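Local coordinates for protein response regulator (Pseudomonas putida, PDB 3HDV) that probably relays two-component signals, its CheY-like receiver domain accepting a phosphoryl group on an aspartate to regulate transcription, at residues Ala22-Leu27 and Ile32-Ala37; Arg44-Leu47 and Arg52-Leu55; Ala81-Val86 and Asn122-Ile127. All coordinates share one frame; numbering follows the deposited sequence.

Interaction 1: Ala22-Leu27 and Ile32-Ala37; sequences ALILYL and IDAVGA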
ATOM      1  N   ALA B  22      -1.512   1.041  -0.556  1.00 26.87           N
ATOM      2  CA  ALA B  22      -0.368   0.583   0.311  1.00 25.91           C
ATOM      3  C   ALA B  22       0.525   1.736   0.712  1.00 26.10           C
ATOM      4  O   ALA B  22       0.848   1.894   1.891  1.00 26.03           O
ATOM      5  CB  ALA B  22       0.448  -0.530  -0.344  1.00 24.72           C
ATOM      6  N   LEU B  23       0.866   2.585  -0.255  1.00 25.85           N
ATOM      7  CA  LEU B  23       1.699   3.754  -0.013  1.00 27.02           C
ATOM      8  C   LEU B  23       0.947   4.789   0.814  1.00 27.55           C
ATOM      9  O   LEU B  23       1.517   5.413   1.708  1.00 26.84           O
ATOM     10  CB  LEU B  23       2.176   4.371  -1.317  1.00 25.66           C
ATOM     11  CG  LEU B  23       3.305   5.389  -1.357  1.00 32.29           C
ATOM     12  CD1 LEU B  23       4.553   4.980  -0.432  1.00 36.65           C
ATOM     13  CD2 LEU B  23       3.767   5.621  -2.797  1.00 28.87           C
ATOM     14  N   ILE B  24      -0.332   4.982   0.532  1.00 27.69           N
ATOM     15  CA  ILE B  24      -1.101   5.920   1.393  1.00 28.11           C
ATOM     16  C   ILE B  24      -1.083   5.449   2.868  1.00 29.55           C
ATOM     17  O   ILE B  24      -0.874   6.259   3.787  1.00 29.37           O
ATOM     18  CB  ILE B  24      -2.526   6.099   0.897  1.00 27.33           C
ATOM     19  CG1 ILE B  24      -2.483   6.887  -0.413  1.00 23.95           C
ATOM     20  CG2 ILE B  24      -3.348   6.767   1.993  1.00 27.87           C
ATOM     21  CD1 ILE B  24      -3.838   6.928  -1.177  1.00 29.33           C
ATOM     22  N   LEU B  25      -1.299   4.147   3.071  1.00 28.84           N
ATOM     23  CA  LEU B  25      -1.239   3.561   4.405  1.00 30.62           C
ATOM     24  C   LEU B  25       0.155   3.767   5.057  1.00 31.02           C
ATOM     25  O   LEU B  25       0.259   4.087   6.241  1.00 31.86           O
ATOM     26  CB  LEU B  25      -1.569   2.059   4.351  1.00 29.64           C
ATOM     27  CG  LEU B  25      -1.445   1.322   5.685  1.00 30.37           C
ATOM     28  CD1 LEU B  25      -2.485   1.878   6.688  1.00 27.79           C
ATOM     29  CD2 LEU B  25      -1.606  -0.194   5.466  1.00 28.73           C
ATOM     30  N   TYR B  26       1.211   3.529   4.295  1.00 31.43           N
ATOM     31  CA  TYR B  26       2.558   3.677   4.810  1.00 31.79           C
ATOM     32  C   TYR B  26       2.766   5.125   5.240  1.00 32.70           C
ATOM     33  O   TYR B  26       3.202   5.365   6.370  1.00 31.63           O
ATOM     34  CB  TYR B  26       3.613   3.211   3.802  1.00 32.80           C
ATOM     35  CG  TYR B  26       5.025   3.189   4.375  1.00 35.95           C
ATOM     36  CD1 TYR B  26       5.478   2.084   5.111  1.00 38.49           C
ATOM     37  CD2 TYR B  26       5.890   4.283   4.215  1.00 35.16           C
ATOM     38  CE1 TYR B  26       6.777   2.066   5.680  1.00 40.35           C
ATOM     39  CE2 TYR B  26       7.192   4.283   4.774  1.00 38.94           C
ATOM     40  CZ  TYR B  26       7.623   3.168   5.501  1.00 41.03           C
ATOM     41  OH  TYR B  26       8.912   3.140   6.028  1.00 42.19           O
ATOM     42  N   LEU B  27       2.430   6.084   4.367  1.00 31.84           N
ATOM     43  CA  LEU B  27       2.547   7.521   4.710  1.00 31.89           C
ATOM     44  C   LEU B  27       1.753   7.887   5.944  1.00 32.81           C
ATOM     45  O   LEU B  27       2.287   8.515   6.876  1.00 31.80           O
ATOM     46  CB  LEU B  27       2.161   8.418   3.523  1.00 31.56           C
ATOM     47  CG  LEU B  27       3.150   8.304   2.358  1.00 30.34           C
ATOM     48  CD1 LEU B  27       2.581   8.937   1.050  1.00 30.23           C
ATOM     49  CD2 LEU B  27       4.497   8.966   2.733  1.00 28.08           C
ATOM     50  N   ILE B  32       1.910  11.045   8.129  1.00 39.25           N
ATOM     51  CA  ILE B  32       1.808  11.936   6.973  1.00 36.66           C
ATOM     52  C   ILE B  32       0.494  11.679   6.215  1.00 37.11           C
ATOM     53  O   ILE B  32       0.251  10.557   5.727  1.00 36.09           O
ATOM     54  CB  ILE B  32       2.990  11.748   5.996  1.00 36.93           C
ATOM     55  CG1 ILE B  32       4.344  12.058   6.681  1.00 36.53           C
ATOM     56  CG2 ILE B  32       2.788  12.589   4.734  1.00 34.04           C
ATOM     57  CD1 ILE B  32       5.515  11.388   6.025  1.00 36.84           C
ATOM     58  N   ASP B  33      -0.334  12.718   6.119  1.00 34.81           N
ATOM     59  CA  ASP B  33      -1.581  12.671   5.385  1.00 36.01           C
ATOM     60  C   ASP B  33      -1.329  12.432   3.886  1.00 33.25           C
ATOM     61  O   ASP B  33      -0.406  13.004   3.316  1.00 32.19           O
ATOM     62  CB  ASP B  33      -2.237  14.017   5.522  1.00 37.64           C
ATOM     63  CG  ASP B  33      -3.703  13.934   5.644  1.00 45.16           C
ATOM     64  OD1 ASP B  33      -4.294  12.832   5.375  1.00 51.60           O
ATOM     65  OD2 ASP B  33      -4.264  15.011   6.008  1.00 53.09           O
ATOM     66  N   ALA B  34      -2.156  11.609   3.255  1.00 31.42           N
ATOM     67  CA  ALA B  34      -1.943  11.310   1.833  1.00 29.66           C
ATOM     68  C   ALA B  34      -3.237  11.075   1.143  1.00 28.47           C
ATOM     69  O   ALA B  34      -4.138  10.564   1.736  1.00 29.67           O
ATOM     70  CB  ALA B  34      -1.018  10.090   1.676  1.00 27.86           C
ATOM     71  N   VAL B  35      -3.318  11.421  -0.141  1.00 28.78           N
ATOM     72  CA  VAL B  35      -4.535  11.134  -0.911  1.00 28.39           C
ATOM     73  C   VAL B  35      -4.087  10.524  -2.214  1.00 28.07           C
ATOM     74  O   VAL B  35      -2.921  10.646  -2.555  1.00 28.46           O
ATOM     75  CB  VAL B  35      -5.372  12.397  -1.188  1.00 27.56           C
ATOM     76  CG1 VAL B  35      -6.100  12.823   0.133  1.00 29.99           C
ATOM     77  CG2 VAL B  35      -4.505  13.541  -1.742  1.00 27.26           C
ATOM     78  N   GLY B  36      -4.989   9.852  -2.917  1.00 26.63           N
ATOM     79  CA  GLY B  36      -4.599   9.102  -4.111  1.00 27.62           C
ATOM     80  C   GLY B  36      -5.325   9.553  -5.342  1.00 28.37           C
ATOM     81  O   GLY B  36      -6.493   9.950  -5.248  1.00 29.38           O
ATOM     82  N   ALA B  37      -4.639   9.495  -6.470  1.00 27.38           N
ATOM     83  CA  ALA B  37      -5.220   9.768  -7.804  1.00 28.20           C
ATOM     84  C   ALA B  37      -4.888   8.561  -8.672  1.00 29.93           C
ATOM     85  O   ALA B  37      -3.758   8.006  -8.571  1.00 28.16           O
ATOM     86  CB  ALA B  37      -4.572  10.992  -8.413  1.00 25.97           C
TER
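Ile-24 and Leu-27, neighbours on one side of helix 17-29, close over the methyl of Ala-34, whose CB points at the helix from strand 33-37. That CB is 3.8 Å from Leu-27 CD1 and 4.1 Å from Ile-24 CG2, and so sits between the two side chains. In Ile-24, CG2 lies against Ala-34; CG1, anti to the carbonyl carbon (chi1 -70°), also skirts its methyl, and CD1 goes on to the strand backbone, 3.6 Å from Gly-36 N. The approach is this close because Gly-36 has no side chain between the methyl and the main chain. Near the turn, Leu-27 CD2 meets Ile-32 CD1 at 4.2 Å. The one polar link is there too, Ile-32 N donating to Leu-27 O over 2.8 Å, with an N-H...O angle of 154° and the donor lying above the carbonyl plane. Helix and strand run nearly antiparallel (169° between the axes of the two segments), as the second half of the beta-alpha-beta unit of strand 9-13, helix 17-29 and strand 33-37. Leu-27 and Ile-32 also touch Val-10 of the first strand. The chemistry implies a seam set by apolar shape, with one backbone bond tying the turn.

Interaction 2: Arg44-Leu47 and Arg52-Leu55; sequences RLYL and RIGL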
ATOM      1  N   ARG B  44      -4.288  15.903 -11.941  1.00 32.12           N
ATOM      2  CA  ARG B  44      -4.420  17.341 -12.266  1.00 34.01           C
ATOM      3  C   ARG B  44      -5.660  17.952 -11.526  1.00 35.12           C
ATOM      4  O   ARG B  44      -5.588  19.042 -10.956  1.00 37.27           O
ATOM      5  CB  ARG B  44      -4.488  17.545 -13.785  1.00 34.44           C
ATOM      6  CG  ARG B  44      -3.139  17.480 -14.484  1.00 36.24           C
ATOM      7  CD  ARG B  44      -3.269  17.830 -15.977  1.00 35.18           C
ATOM      8  NE  ARG B  44      -3.987  16.768 -16.648  1.00 38.82           N
ATOM      9  CZ  ARG B  44      -3.394  15.823 -17.369  1.00 38.82           C
ATOM     10  NH1 ARG B  44      -2.072  15.816 -17.534  1.00 37.23           N
ATOM     11  NH2 ARG B  44      -4.129  14.874 -17.904  1.00 39.32           N
ATOM     12  N   LEU B  45      -6.749  17.203 -11.447  1.00 35.28           N
ATOM     13  CA  LEU B  45      -7.894  17.610 -10.619  1.00 36.49           C
ATOM     14  C   LEU B  45      -7.544  17.876  -9.160  1.00 37.02           C
ATOM     15  O   LEU B  45      -7.867  18.945  -8.630  1.00 37.06           O
ATOM     16  CB  LEU B  45      -9.023  16.589 -10.712  1.00 35.66           C
ATOM     17  CG  LEU B  45      -9.699  16.546 -12.088  1.00 36.80           C
ATOM     18  CD1 LEU B  45     -10.687  15.398 -12.119  1.00 33.54           C
ATOM     19  CD2 LEU B  45     -10.417  17.913 -12.373  1.00 38.17           C
ATOM     20  N   TYR B  46      -6.909  16.895  -8.508  1.00 36.24           N
ATOM     21  CA  TYR B  46      -6.538  17.016  -7.126  1.00 35.41           C
ATOM     22  C   TYR B  46      -5.685  18.272  -6.928  1.00 35.57           C
ATOM     23  O   TYR B  46      -5.920  19.068  -6.002  1.00 32.82           O
ATOM     24  CB  TYR B  46      -5.773  15.762  -6.637  1.00 36.26           C
ATOM     25  CG  TYR B  46      -6.522  15.037  -5.553  1.00 36.03           C
ATOM     26  CD1 TYR B  46      -6.915  15.732  -4.441  1.00 32.97           C
ATOM     27  CD2 TYR B  46      -6.885  13.688  -5.656  1.00 34.41           C
ATOM     28  CE1 TYR B  46      -7.617  15.137  -3.413  1.00 38.50           C
ATOM     29  CE2 TYR B  46      -7.609  13.054  -4.582  1.00 34.26           C
ATOM     30  CZ  TYR B  46      -7.943  13.814  -3.471  1.00 37.76           C
ATOM     31  OH  TYR B  46      -8.671  13.349  -2.379  1.00 42.52           O
ATOM     32  N   LEU B  47      -4.699  18.440  -7.810  1.00 34.97           N
ATOM     33  CA  LEU B  47      -3.794  19.584  -7.726  1.00 36.41           C
ATOM     34  C   LEU B  47      -4.540  20.926  -7.831  1.00 37.54           C
ATOM     35  O   LEU B  47      -4.233  21.865  -7.094  1.00 37.90           O
ATOM     36  CB  LEU B  47      -2.696  19.502  -8.786  1.00 35.36           C
ATOM     37  CG  LEU B  47      -1.668  18.373  -8.584  1.00 35.81           C
ATOM     38  CD1 LEU B  47      -0.752  18.302  -9.785  1.00 36.43           C
ATOM     39  CD2 LEU B  47      -0.885  18.570  -7.316  1.00 31.25           C
ATOM     40  N   ARG B  52      -3.623  22.332  -0.593  1.00 37.70           N
ATOM     41  CA  ARG B  52      -2.828  21.793   0.493  1.00 37.30           C
ATOM     42  C   ARG B  52      -1.760  20.745   0.053  1.00 35.93           C
ATOM     43  O   ARG B  52      -0.741  20.539   0.747  1.00 35.66           O
ATOM     44  CB  ARG B  52      -3.760  21.205   1.534  1.00 36.43           C
ATOM     45  CG  ARG B  52      -3.183  21.092   2.929  1.00 40.60           C
ATOM     46  CD  ARG B  52      -4.263  20.551   3.954  1.00 40.36           C
ATOM     47  NE  ARG B  52      -3.630  19.525   4.770  1.00 46.28           N
ATOM     48  CZ  ARG B  52      -4.108  18.316   5.028  1.00 47.72           C
ATOM     49  NH1 ARG B  52      -5.323  17.942   4.595  1.00 46.26           N
ATOM     50  NH2 ARG B  52      -3.362  17.486   5.768  1.00 48.91           N
ATOM     51  N   ILE B  53      -1.975  20.084  -1.081  1.00 33.80           N
ATOM     52  CA  ILE B  53      -0.967  19.125  -1.590  1.00 33.11           C
ATOM     53  C   ILE B  53       0.401  19.815  -1.718  1.00 34.13           C
ATOM     54  O   ILE B  53       0.560  20.772  -2.478  1.00 35.94           O
ATOM     55  CB  ILE B  53      -1.404  18.481  -2.920  1.00 32.54           C
ATOM     56  CG1 ILE B  53      -2.722  17.703  -2.703  1.00 29.82           C
ATOM     57  CG2 ILE B  53      -0.229  17.646  -3.553  1.00 28.05           C
ATOM     58  CD1 ILE B  53      -3.384  17.337  -4.034  1.00 28.76           C
ATOM     59  N   GLY B  54       1.400  19.354  -0.966  1.00 33.97           N
ATOM     60  CA  GLY B  54       2.747  19.946  -1.116  1.00 33.42           C
ATOM     61  C   GLY B  54       3.760  19.045  -1.791  1.00 34.17           C
ATOM     62  O   GLY B  54       4.907  19.472  -2.057  1.00 34.07           O
ATOM     63  N   LEU B  55       3.350  17.803  -2.085  1.00 32.87           N
ATOM     64  CA  LEU B  55       4.273  16.842  -2.720  1.00 32.74           C
ATOM     65  C   LEU B  55       3.470  15.807  -3.490  1.00 30.94           C
ATOM     66  O   LEU B  55       2.431  15.379  -3.040  1.00 29.27           O
ATOM     67  CB  LEU B  55       5.183  16.144  -1.650  1.00 32.38           C
ATOM     68  CG  LEU B  55       6.104  14.952  -1.975  1.00 33.73           C
ATOM     69  CD1 LEU B  55       7.230  15.349  -2.911  1.00 37.38           C
ATOM     70  CD2 LEU B  55       6.737  14.453  -0.712  1.00 36.02           C
TER
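Ile-53 enters from strand 53-58 and lays its two branches against consecutive residues of helix 40-49. Its 75 Å² is more than half of the 131 Å² buried by the contact. With CG1 anti to the carbonyl carbon and CG2 anti to the backbone N (chi1 -61°), the branches diverge and each finds its own partner. CD1, at the end of the longer branch, lies 3.6 Å from Tyr-46 O and also 3.9 Å from Tyr-46 CB, resting on the helix backbone and the root of the tyrosine together. The ring contributes through its near side, where Tyr-46 CD1 is 3.9 Å from Ile-53 CD1. The shorter branch goes to the other neighbour: Ile-53 CG2 is 3.9 Å from Leu-47 CD2. In both pairs the side chains cross at about a right angle. Leu-47 goes on to touch Ile-74 and Leu-82, and Ile-53 meets Leu-9 and Leu-11 of strand 9-13, so the pair belongs to the core between sheet and helices. This is the return from helix to strand in the crossover that starts at strand 33-37 and passes over strand 9-13. Arg-79 hydrogen-bonds to Leu-47 O and weakly to Ile-53 O, bridging both segments. Between the segments, methyl groups meet a backbone carbonyl, the base of an aromatic ring and another methyl, all without directional bonding, which is consistent with fit and burial setting the spacing of helix and strand here.

Interaction 3: Ala81-Val86 and Asn122-Ile127; sequences ALSIIV and NKELKI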
ATOM      1  N   ALA B  81       6.169  24.560  -9.632  1.00 42.61           N
ATOM      2  CA  ALA B  81       7.157  24.411  -8.553  1.00 40.18           C
ATOM      3  C   ALA B  81       6.880  23.177  -7.687  1.00 38.53           C
ATOM      4  O   ALA B  81       7.629  22.911  -6.754  1.00 39.39           O
ATOM      5  CB  ALA B  81       7.220  25.683  -7.668  1.00 40.32           C
ATOM      6  N   LEU B  82       5.815  22.442  -7.981  1.00 36.39           N
ATOM      7  CA  LEU B  82       5.434  21.260  -7.192  1.00 35.25           C
ATOM      8  C   LEU B  82       6.596  20.254  -7.040  1.00 34.44           C
ATOM      9  O   LEU B  82       7.195  19.831  -8.033  1.00 34.13           O
ATOM     10  CB  LEU B  82       4.244  20.543  -7.821  1.00 34.33           C
ATOM     11  CG  LEU B  82       3.732  19.278  -7.095  1.00 31.70           C
ATOM     12  CD1 LEU B  82       3.032  19.594  -5.772  1.00 33.00           C
ATOM     13  CD2 LEU B  82       2.771  18.557  -8.021  1.00 29.39           C
ATOM     14  N   SER B  83       6.902  19.921  -5.796  1.00 34.00           N
ATOM     15  CA  SER B  83       7.828  18.840  -5.485  1.00 34.12           C
ATOM     16  C   SER B  83       7.298  17.481  -5.963  1.00 32.25           C
ATOM     17  O   SER B  83       6.201  17.089  -5.602  1.00 31.28           O
ATOM     18  CB  SER B  83       7.968  18.774  -3.983  1.00 34.08           C
ATOM     19  OG  SER B  83       8.770  19.851  -3.600  1.00 39.96           O
ATOM     20  N   ILE B  84       8.107  16.768  -6.734  1.00 30.36           N
ATOM     21  CA  ILE B  84       7.687  15.491  -7.297  1.00 29.46           C
ATOM     22  C   ILE B  84       8.790  14.470  -7.061  1.00 28.53           C
ATOM     23  O   ILE B  84       9.969  14.733  -7.331  1.00 27.77           O
ATOM     24  CB  ILE B  84       7.385  15.633  -8.796  1.00 29.07           C
ATOM     25  CG1 ILE B  84       6.230  16.620  -8.996  1.00 29.66           C
ATOM     26  CG2 ILE B  84       7.040  14.276  -9.477  1.00 27.42           C
ATOM     27  CD1 ILE B  84       6.020  16.905 -10.477  1.00 28.97           C
ATOM     28  N   ILE B  85       8.379  13.318  -6.538  1.00 28.25           N
ATOM     29  CA  ILE B  85       9.244  12.149  -6.375  1.00 25.80           C
ATOM     30  C   ILE B  85       8.636  11.060  -7.327  1.00 26.00           C
ATOM     31  O   ILE B  85       7.445  10.754  -7.275  1.00 24.71           O
ATOM     32  CB  ILE B  85       9.261  11.623  -4.929  1.00 26.00           C
ATOM     33  CG1 ILE B  85       9.904  12.625  -3.970  1.00 24.80           C
ATOM     34  CG2 ILE B  85       9.996  10.198  -4.875  1.00 25.03           C
ATOM     35  CD1 ILE B  85       9.668  12.290  -2.526  1.00 28.08           C
ATOM     36  N   VAL B  86       9.468  10.537  -8.216  1.00 25.72           N
ATOM     37  CA  VAL B  86       9.076   9.450  -9.136  1.00 24.43           C
ATOM     38  C   VAL B  86       9.421   8.122  -8.459  1.00 24.89           C
ATOM     39  O   VAL B  86      10.554   7.944  -7.969  1.00 24.41           O
ATOM     40  CB  VAL B  86       9.766   9.618 -10.477  1.00 24.95           C
ATOM     41  CG1 VAL B  86       9.623   8.329 -11.375  1.00 23.67           C
ATOM     42  CG2 VAL B  86       9.128  10.898 -11.214  1.00 24.45           C
ATOM     43  N   ASN B 122      10.053  13.478   4.232  1.00 40.67           N
ATOM     44  CA  ASN B 122      10.328  14.284   5.435  1.00 42.19           C
ATOM     45  C   ASN B 122      11.149  15.530   5.132  1.00 43.20           C
ATOM     46  O   ASN B 122      10.801  16.632   5.590  1.00 43.81           O
ATOM     47  CB  ASN B 122      11.020  13.420   6.499  1.00 41.46           C
ATOM     48  CG  ASN B 122      10.046  12.468   7.194  1.00 41.66           C
ATOM     49  OD1 ASN B 122       8.851  12.703   7.187  1.00 41.51           O
ATOM     50  ND2 ASN B 122      10.562  11.401   7.810  1.00 41.20           N
ATOM     51  N   LYS B 123      12.197  15.363   4.322  1.00 43.43           N
ATOM     52  CA  LYS B 123      13.039  16.469   3.906  1.00 45.70           C
ATOM     53  C   LYS B 123      12.297  17.508   3.072  1.00 46.01           C
ATOM     54  O   LYS B 123      12.409  18.722   3.330  1.00 46.23           O
ATOM     55  CB  LYS B 123      14.275  15.935   3.166  1.00 46.40           C
ATOM     56  CG  LYS B 123      15.176  17.014   2.548  1.00 49.97           C
ATOM     57  CD  LYS B 123      16.585  16.455   2.325  1.00 55.75           C
ATOM     58  CE  LYS B 123      17.411  17.321   1.362  1.00 60.97           C
ATOM     59  NZ  LYS B 123      18.727  16.665   1.011  1.00 62.49           N
ATOM     60  N   GLU B 124      11.557  17.058   2.060  1.00 46.08           N
ATOM     61  CA  GLU B 124      10.768  17.972   1.241  1.00 47.19           C
ATOM     62  C   GLU B 124       9.676  18.677   2.019  1.00 48.02           C
ATOM     63  O   GLU B 124       9.428  19.857   1.803  1.00 48.46           O
ATOM     64  CB  GLU B 124      10.149  17.261   0.042  1.00 47.03           C
ATOM     65  CG  GLU B 124      11.088  17.114  -1.134  1.00 46.86           C
ATOM     66  CD  GLU B 124      11.556  18.449  -1.721  1.00 47.14           C
ATOM     67  OE1 GLU B 124      10.744  19.293  -2.146  1.00 48.14           O
ATOM     68  OE2 GLU B 124      12.763  18.634  -1.806  1.00 48.47           O
ATOM     69  N   LEU B 125       9.034  17.952   2.919  1.00 49.40           N
ATOM     70  CA  LEU B 125       7.938  18.497   3.701  1.00 52.23           C
ATOM     71  C   LEU B 125       8.386  19.214   4.988  1.00 53.80           C
ATOM     72  O   LEU B 125       7.534  19.664   5.779  1.00 54.56           O
ATOM     73  CB  LEU B 125       6.935  17.394   4.045  1.00 51.92           C
ATOM     74  CG  LEU B 125       6.150  16.732   2.896  1.00 52.23           C
ATOM     75  CD1 LEU B 125       5.226  15.653   3.461  1.00 51.58           C
ATOM     76  CD2 LEU B 125       5.367  17.749   2.070  1.00 50.66           C
ATOM     77  N   LYS B 126       9.707  19.297   5.184  1.00 55.22           N
ATOM     78  CA  LYS B 126      10.355  19.785   6.414  1.00 56.89           C
ATOM     79  C   LYS B 126       9.753  19.203   7.700  1.00 57.67           C
ATOM     80  O   LYS B 126       9.319  19.941   8.575  1.00 58.23           O
ATOM     81  CB  LYS B 126      10.373  21.312   6.428  1.00 57.18           C
ATOM     82  CG  LYS B 126      10.875  21.910   5.109  1.00 59.66           C
ATOM     83  CD  LYS B 126      10.457  23.371   4.951  1.00 64.69           C
ATOM     84  CE  LYS B 126      10.497  23.804   3.464  1.00 68.09           C
ATOM     85  NZ  LYS B 126       9.206  23.500   2.715  1.00 69.37           N
ATOM     86  N   ILE B 127       9.714  17.875   7.808  1.00 58.47           N
ATOM     87  CA  ILE B 127       9.263  17.210   9.045  1.00 59.04           C
ATOM     88  C   ILE B 127      10.439  16.479   9.719  1.00 59.17           C
ATOM     89  O   ILE B 127      10.999  15.521   9.170  1.00 58.28           O
ATOM     90  CB  ILE B 127       8.113  16.185   8.808  1.00 59.06           C
ATOM     91  CG1 ILE B 127       7.090  16.690   7.794  1.00 59.94           C
ATOM     92  CG2 ILE B 127       7.443  15.825  10.126  1.00 59.36           C
ATOM     93  CD1 ILE B 127       6.347  15.570   7.114  1.00 59.14           C
TER
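Ser-83 and Glu-124 meet through one hydrogen bond, Ser-83 OG donating to Glu-124 OE1 over a short 2.5 Å. The torsions of both side chains bring the two oxygens together. Ser-83 points its CB toward the helix and turns OG anti to its own carbonyl carbon (chi1 -75°), so the hydroxyl comes out beside the backbone N on strand 83-88. Glu-124, on the last turn of helix 114-124, leaves the helix with CG likewise anti to the carbonyl carbon and then folds at chi2 (-62°), so that the carboxylate is brought round to the serine on a bent chain instead of a stretched one. OE1 is approached on its anti side, with the hydroxyl 24° out of the carboxylate plane. The serine methylene lies close as well, Ser-83 CB being 3.4 Å from Glu-124 OE1. Immediately beyond the glutamate the helix closes in a Schellman motif: Lys-126 takes positive phi, Ile-127 N bonds to Asn-122 O at 2.8 Å, and a weak bond runs from Lys-126 N to Lys-123 O. Replacing Glu-124, an alanine would probably leave the Ser-83 hydroxyl without this acceptor and free to turn, and the helix end without its polar tie to the strand. Farther in, Ile-85 packs on Leu-117, Leu-120 and Val-121 of the same helix, so the bond lies at the margin of an apolar interface. Its chemistry implies a directional O-H...O link between strand and helix, the single polar one across this contact.

How the interactions relate
The three contacts lie round one parallel sheet, their centres 12 to 14 Å apart. Interactions 1 and 2 follow each other along the chain and are joined by a salt bridge, Asp-33 OD2 to Arg-52 NH2 at 2.6 Å. Interaction 3 touches interaction 1 where Ile-32 CD1 lies 3.8 Å from Asn-122 OD1, and interaction 2 where Leu-47 CD2 lies 3.7 Å from Leu-82 CD2. Strands 53-58 and 83-88, which serve interactions 2 and 3, are neighbours in the sheet. Asp-59, the predicted phosphorylation site, comes directly after strand 53-58, whereas interaction 2 uses the beginning of that strand; the three contacts join helices to strands of the receiver fold and do not include Asp-59.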